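Local coordinates for variant surface glycoprotein MITAT 1.1 (Trypanosoma brucei brucei, PDB 5LY9), which forms part of the dense coat on the parasite's surface and, by antigenic variation among many such coat proteins, lets the trypanosome evade the host immune response, at residues L65-G70 against T283-K288; A279-L284 against A297-A302. One frame throughout, in Å; residues are numbered along the deposited sequence.

Contact 1. Residues L65-G70 against T283-K288; sequences LTLLRG and TLLLPK. Unlike the reference sequence in segment 65-70: Leu-65 (reference Ser).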
loop_
_atom_site.group_PDB
_atom_site.type_symbol
_atom_site.label_atom_id
_atom_site.label_comp_id
_atom_site.label_asym_id
_atom_site.label_seq_id
_atom_site.Cartn_x
_atom_site.Cartn_y
_atom_site.Cartn_z
ATOM N N LEU A 65 33.911 -15.401 5.077
ATOM C CA LEU A 65 32.862 -15.442 4.025
ATOM C C LEU A 65 31.549 -16.091 4.545
ATOM O O LEU A 65 30.455 -15.662 4.203
ATOM C CB LEU A 65 33.398 -16.183 2.807
ATOM C CG LEU A 65 34.514 -15.376 2.098
ATOM C CD1 LEU A 65 35.031 -16.139 0.923
ATOM C CD2 LEU A 65 33.972 -14.062 1.586
ATOM N N THR A 66 31.681 -17.097 5.392
ATOM C CA THR A 66 30.522 -17.705 6.062
ATOM C C THR A 66 29.765 -16.638 6.852
ATOM O O THR A 66 28.555 -16.543 6.773
ATOM C CB THR A 66 30.915 -18.845 6.951
ATOM O OG1 THR A 66 31.455 -19.920 6.159
ATOM C CG2 THR A 66 29.768 -19.384 7.740
ATOM N N LEU A 67 30.502 -15.875 7.629
ATOM C CA LEU A 67 29.961 -14.789 8.416
ATOM C C LEU A 67 29.252 -13.794 7.571
ATOM O O LEU A 67 28.095 -13.377 7.873
ATOM C CB LEU A 67 31.064 -14.145 9.195
ATOM C CG LEU A 67 30.596 -12.985 10.036
ATOM C CD1 LEU A 67 29.565 -13.406 11.118
ATOM C CD2 LEU A 67 31.743 -12.281 10.630
ATOM N N LEU A 68 29.858 -13.368 6.446
ATOM C CA LEU A 68 29.240 -12.370 5.622
ATOM C C LEU A 68 27.975 -12.912 4.939
ATOM O O LEU A 68 26.983 -12.211 4.845
ATOM C CB LEU A 68 30.242 -11.843 4.571
ATOM C CG LEU A 68 31.310 -10.967 5.175
ATOM C CD1 LEU A 68 32.484 -10.765 4.169
ATOM C CD2 LEU A 68 30.785 -9.656 5.626
ATOM N N ARG A 69 28.015 -14.168 4.500
ATOM C CA ARG A 69 26.849 -14.836 3.867
ATOM C C ARG A 69 25.720 -14.881 4.866
ATOM O O ARG A 69 24.589 -14.578 4.531
ATOM C CB ARG A 69 27.284 -16.220 3.451
ATOM C CG ARG A 69 26.178 -17.103 2.852
ATOM C CD ARG A 69 25.746 -18.230 3.759
ATOM N NE ARG A 69 24.829 -19.072 3.004
ATOM C CZ ARG A 69 25.192 -20.042 2.165
ATOM N NH1 ARG A 69 26.451 -20.446 2.015
ATOM N NH2 ARG A 69 24.266 -20.621 1.452
ATOM N N GLY A 70 26.057 -15.283 6.086
ATOM C CA GLY A 70 25.052 -15.334 7.180
ATOM C C GLY A 70 24.476 -13.993 7.491
ATOM O O GLY A 70 23.249 -13.883 7.738
ATOM N N THR A 283 26.844 -16.992 17.000
ATOM C CA THR A 283 26.045 -18.070 16.393
ATOM C C THR A 283 26.836 -19.065 15.567
ATOM O O THR A 283 26.612 -20.271 15.717
ATOM C CB THR A 283 24.941 -17.473 15.535
ATOM O OG1 THR A 283 24.106 -16.714 16.414
ATOM C CG2 THR A 283 24.037 -18.564 14.800
ATOM N N LEU A 284 27.698 -18.590 14.660
ATOM C CA LEU A 284 28.345 -19.442 13.650
ATOM C C LEU A 284 29.773 -19.785 13.928
ATOM O O LEU A 284 30.240 -20.809 13.491
ATOM C CB LEU A 284 28.270 -18.738 12.279
ATOM C CG LEU A 284 26.869 -18.617 11.666
ATOM C CD1 LEU A 284 26.925 -17.783 10.381
ATOM C CD2 LEU A 284 26.245 -20.014 11.489
ATOM N N LEU A 285 30.500 -18.954 14.674
ATOM C CA LEU A 285 31.953 -19.103 14.719
ATOM C C LEU A 285 32.543 -19.411 16.092
ATOM O O LEU A 285 33.579 -20.022 16.170
ATOM C CB LEU A 285 32.601 -17.877 14.049
ATOM C CG LEU A 285 32.251 -17.480 12.638
ATOM C CD1 LEU A 285 33.107 -16.284 12.101
ATOM C CD2 LEU A 285 32.468 -18.601 11.663
ATOM N N LEU A 286 31.939 -18.962 17.175
ATOM C CA LEU A 286 32.482 -19.193 18.493
ATOM C C LEU A 286 32.156 -20.598 19.006
ATOM O O LEU A 286 31.085 -21.101 18.754
ATOM C CB LEU A 286 31.972 -18.186 19.462
ATOM C CG LEU A 286 32.466 -16.719 19.211
ATOM C CD1 LEU A 286 31.924 -15.774 20.278
ATOM C CD2 LEU A 286 33.929 -16.494 19.053
ATOM N N PRO A 287 33.067 -21.231 19.735
ATOM C CA PRO A 287 32.645 -22.402 20.501
ATOM C C PRO A 287 31.512 -22.107 21.492
ATOM O O PRO A 287 31.453 -21.010 22.079
ATOM C CB PRO A 287 33.875 -22.760 21.293
ATOM C CG PRO A 287 35.006 -21.873 20.871
ATOM C CD PRO A 287 34.411 -20.738 20.092
ATOM N N LYS A 288 30.646 -23.096 21.754
ATOM C CA LYS A 288 29.499 -22.894 22.675
ATOM C C LYS A 288 30.013 -22.732 24.113
ATOM O O LYS A 288 29.419 -22.066 24.934
ATOM C CB LYS A 288 28.455 -24.022 22.527
ATOM C CG LYS A 288 28.398 -24.584 21.084
ATOM C CD LYS A 288 27.033 -25.042 20.579
ATOM C CE LYS A 288 27.154 -25.622 19.179
ATOM N NZ LYS A 288 27.585 -27.067 19.178
#
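Leu-284 reaches from helix 275-285 onto the long helix 62-114, while Leu-285, the next residue, takes hold of the same helix beside it. The two leucines share one conformation: in each, CG stands beside the backbone N and anti to the carbonyl carbon (chi1 -68° in Leu-284), with the chain then extended at chi2. Each therefore presents a methyl at the end of a straight arm.

The Leu-284 arm is angled obliquely against the side chain of Thr-66. Its CD1 lies 4.2 Å from CG2 of Thr-66 and 4.1 Å from the backbone O of the same residue. One turn on, CD1 also lies 4.4 Å from CA of Gly-70. Glycine suits this place: with no side chain, its CA lets the methyl lie against the helix. Thr-66 divides its two branches: CG2 meets the leucine, whereas OG1 is hydrogen-bonded to the backbone O of Leu-62, so the polar atom is satisfied within its own helix and the residue can be buried.

Leu-285 uses CD1 as well, placing it 4.1 Å from CB of Leu-67. Its partner is thus the root of that leucine and not its branched end. The end of Leu-67 is carried elsewhere by its own first torsion (chi1 179°), toward Leu-280 and Val-281. This meeting is purely apolar. The backbones come close, with CA of Leu-67 7.2 Å from CA of Leu-284, yet the side chains touch only lightly, at more than 4 Å.

Helix 295-304 joins the cluster through Leu-300 and Phe-304 against Leu-67 and through Leu-303 against Leu-285. Met-355 and Asn-352 of the second subunit pack on Thr-66 and Leu-284, respectively, and helices 24-55 and 313-321 receive Leu-65 of helix 62-114.

Contact 2. Residues A279-L284 against A297-A302; sequences ALVKTL and ATKLEA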
loop_
_atom_site.group_PDB
_atom_site.type_symbol
_atom_site.label_atom_id
_atom_site.label_comp_id
_atom_site.label_asym_id
_atom_site.label_seq_id
_atom_site.Cartn_x
_atom_site.Cartn_y
_atom_site.Cartn_z
ATOM N N ALA A 279 26.184 -10.745 16.392
ATOM C CA ALA A 279 25.387 -11.936 16.872
ATOM C C ALA A 279 25.754 -13.171 16.097
ATOM O O ALA A 279 25.836 -14.281 16.662
ATOM C CB ALA A 279 23.922 -11.686 16.760
ATOM N N LEU A 280 26.019 -13.002 14.797
ATOM C CA LEU A 280 26.403 -14.187 13.984
ATOM C C LEU A 280 27.812 -14.723 14.311
ATOM O O LEU A 280 28.082 -15.874 14.025
ATOM C CB LEU A 280 26.304 -13.912 12.499
ATOM C CG LEU A 280 24.884 -13.859 11.975
ATOM C CD1 LEU A 280 24.843 -13.140 10.669
ATOM C CD2 LEU A 280 24.377 -15.271 11.898
ATOM N N VAL A 281 28.702 -13.889 14.872
ATOM C CA VAL A 281 29.992 -14.337 15.245
ATOM C C VAL A 281 29.799 -15.411 16.315
ATOM O O VAL A 281 30.402 -16.484 16.275
ATOM C CB VAL A 281 30.917 -13.181 15.684
ATOM C CG1 VAL A 281 32.223 -13.726 16.290
ATOM C CG2 VAL A 281 31.234 -12.265 14.472
ATOM N N LYS A 282 28.934 -15.108 17.242
ATOM C CA LYS A 282 28.614 -16.000 18.338
ATOM C C LYS A 282 27.823 -17.217 17.829
ATOM O O LYS A 282 28.235 -18.346 18.073
ATOM C CB LYS A 282 27.820 -15.276 19.379
ATOM C CG LYS A 282 27.529 -16.230 20.542
ATOM C CD LYS A 282 26.897 -15.505 21.686
ATOM C CE LYS A 282 26.574 -16.503 22.808
ATOM N NZ LYS A 282 25.592 -15.840 23.691
ATOM N N THR A 283 26.844 -16.992 17.000
ATOM C CA THR A 283 26.045 -18.070 16.393
ATOM C C THR A 283 26.836 -19.065 15.567
ATOM O O THR A 283 26.612 -20.271 15.717
ATOM C CB THR A 283 24.941 -17.473 15.535
ATOM O OG1 THR A 283 24.106 -16.714 16.414
ATOM C CG2 THR A 283 24.037 -18.564 14.800
ATOM N N LEU A 284 27.698 -18.590 14.660
ATOM C CA LEU A 284 28.345 -19.442 13.650
ATOM C C LEU A 284 29.773 -19.785 13.928
ATOM O O LEU A 284 30.240 -20.809 13.491
ATOM C CB LEU A 284 28.270 -18.738 12.279
ATOM C CG LEU A 284 26.869 -18.617 11.666
ATOM C CD1 LEU A 284 26.925 -17.783 10.381
ATOM C CD2 LEU A 284 26.245 -20.014 11.489
ATOM N N ALA A 297 34.223 -9.355 19.439
ATOM C CA ALA A 297 35.192 -8.346 19.011
ATOM C C ALA A 297 36.572 -8.925 18.726
ATOM O O ALA A 297 37.202 -8.629 17.683
ATOM C CB ALA A 297 35.305 -7.219 20.041
ATOM N N THR A 298 37.020 -9.802 19.612
ATOM C CA THR A 298 38.314 -10.470 19.452
ATOM C C THR A 298 38.327 -11.321 18.239
ATOM O O THR A 298 39.276 -11.268 17.492
ATOM C CB THR A 298 38.590 -11.348 20.668
ATOM O OG1 THR A 298 38.690 -10.475 21.796
ATOM C CG2 THR A 298 39.877 -12.074 20.502
ATOM N N LYS A 299 37.253 -12.088 17.990
ATOM C CA LYS A 299 37.207 -12.931 16.809
ATOM C C LYS A 299 37.168 -12.081 15.541
ATOM O O LYS A 299 37.795 -12.395 14.543
ATOM C CB LYS A 299 35.991 -13.827 16.857
ATOM C CG LYS A 299 35.864 -14.717 15.649
ATOM C CD LYS A 299 36.989 -15.701 15.616
ATOM C CE LYS A 299 36.612 -16.810 14.740
ATOM N NZ LYS A 299 37.713 -17.839 14.628
ATOM N N LEU A 300 36.372 -10.992 15.549
ATOM C CA LEU A 300 36.332 -10.102 14.392
ATOM C C LEU A 300 37.704 -9.511 14.056
ATOM O O LEU A 300 38.044 -9.356 12.867
ATOM C CB LEU A 300 35.316 -8.941 14.553
ATOM C CG LEU A 300 33.847 -9.374 14.590
ATOM C CD1 LEU A 300 32.953 -8.300 15.183
ATOM C CD2 LEU A 300 33.427 -9.684 13.180
ATOM N N GLU A 301 38.464 -9.171 15.078
ATOM C CA GLU A 301 39.829 -8.606 14.845
ATOM C C GLU A 301 40.736 -9.661 14.219
ATOM O O GLU A 301 41.555 -9.376 13.339
ATOM C CB GLU A 301 40.415 -8.162 16.157
ATOM C CG GLU A 301 39.795 -6.911 16.619
ATOM C CD GLU A 301 39.993 -6.612 18.095
ATOM O OE1 GLU A 301 40.398 -7.473 18.908
ATOM O OE2 GLU A 301 39.735 -5.426 18.419
ATOM N N ALA A 302 40.610 -10.899 14.715
ATOM C CA ALA A 302 41.356 -12.017 14.133
ATOM C C ALA A 302 40.970 -12.382 12.748
ATOM O O ALA A 302 41.756 -12.965 11.983
ATOM C CB ALA A 302 41.270 -13.225 15.080
#
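Val-281 spreads its two methyls over neighbouring residues of helix 295-304, one to each. CG2 comes within 3.6 Å of CD2 of Leu-300, and CG1 lies 3.8 Å from both CB and CG of Lys-299. Glu-296, earlier on helix 295-304, also touches the valine. A short, branched residue suits this place, since it can fill both directions at once where the helices come close; the CA atoms of Val-281 and Lys-299 are 7.5 Å apart.

Lys-299 offers its aliphatic root. The chain bends at chi2 (66°), which turns the rest away from the valine, and NZ is hydrogen-bonded to OE1 of Gln-63 near the start of helix 62-114. The residue thus combines an apolar contact with a polar anchor. Leu-300 starts off to one side of the valine, and its branched end brings CD2 back against it; Leu-271 and Leu-307 in the adjoining loops also pack on this leucine.

Farther out, Leu-280 turns to Leu-67 and Arg-74 of helix 62-114 and to Asp-348 of the second subunit. The arrangement is two short helices joined by a loop, crossing steeply and packed on the long helix 62-114 of the N-terminal domain of this A-type VSG.

From the N terminus, the chain first lays down residues 65-70 near the start of the long helix 62-114. More than 200 residues later it returns with helix 275-285, and contact 1 closes that large excursion. Contact 2 closes a much shorter loop, 13 residues from segment to segment. This second loop starts where the first ends, neither nesting nor crossing; Thr-283 and Leu-284 serve both contacts, whose centres lie about 7 Å apart. A probable hydrogen bond from Leu-286 N to Val-281 O (3.1 Å) joins them, and Gly-70 C packs on Leu-280 CD1 at 3.3 Å. Helix 275-285 is thereby tied to helices 62-114 and 295-304, beside the second subunit.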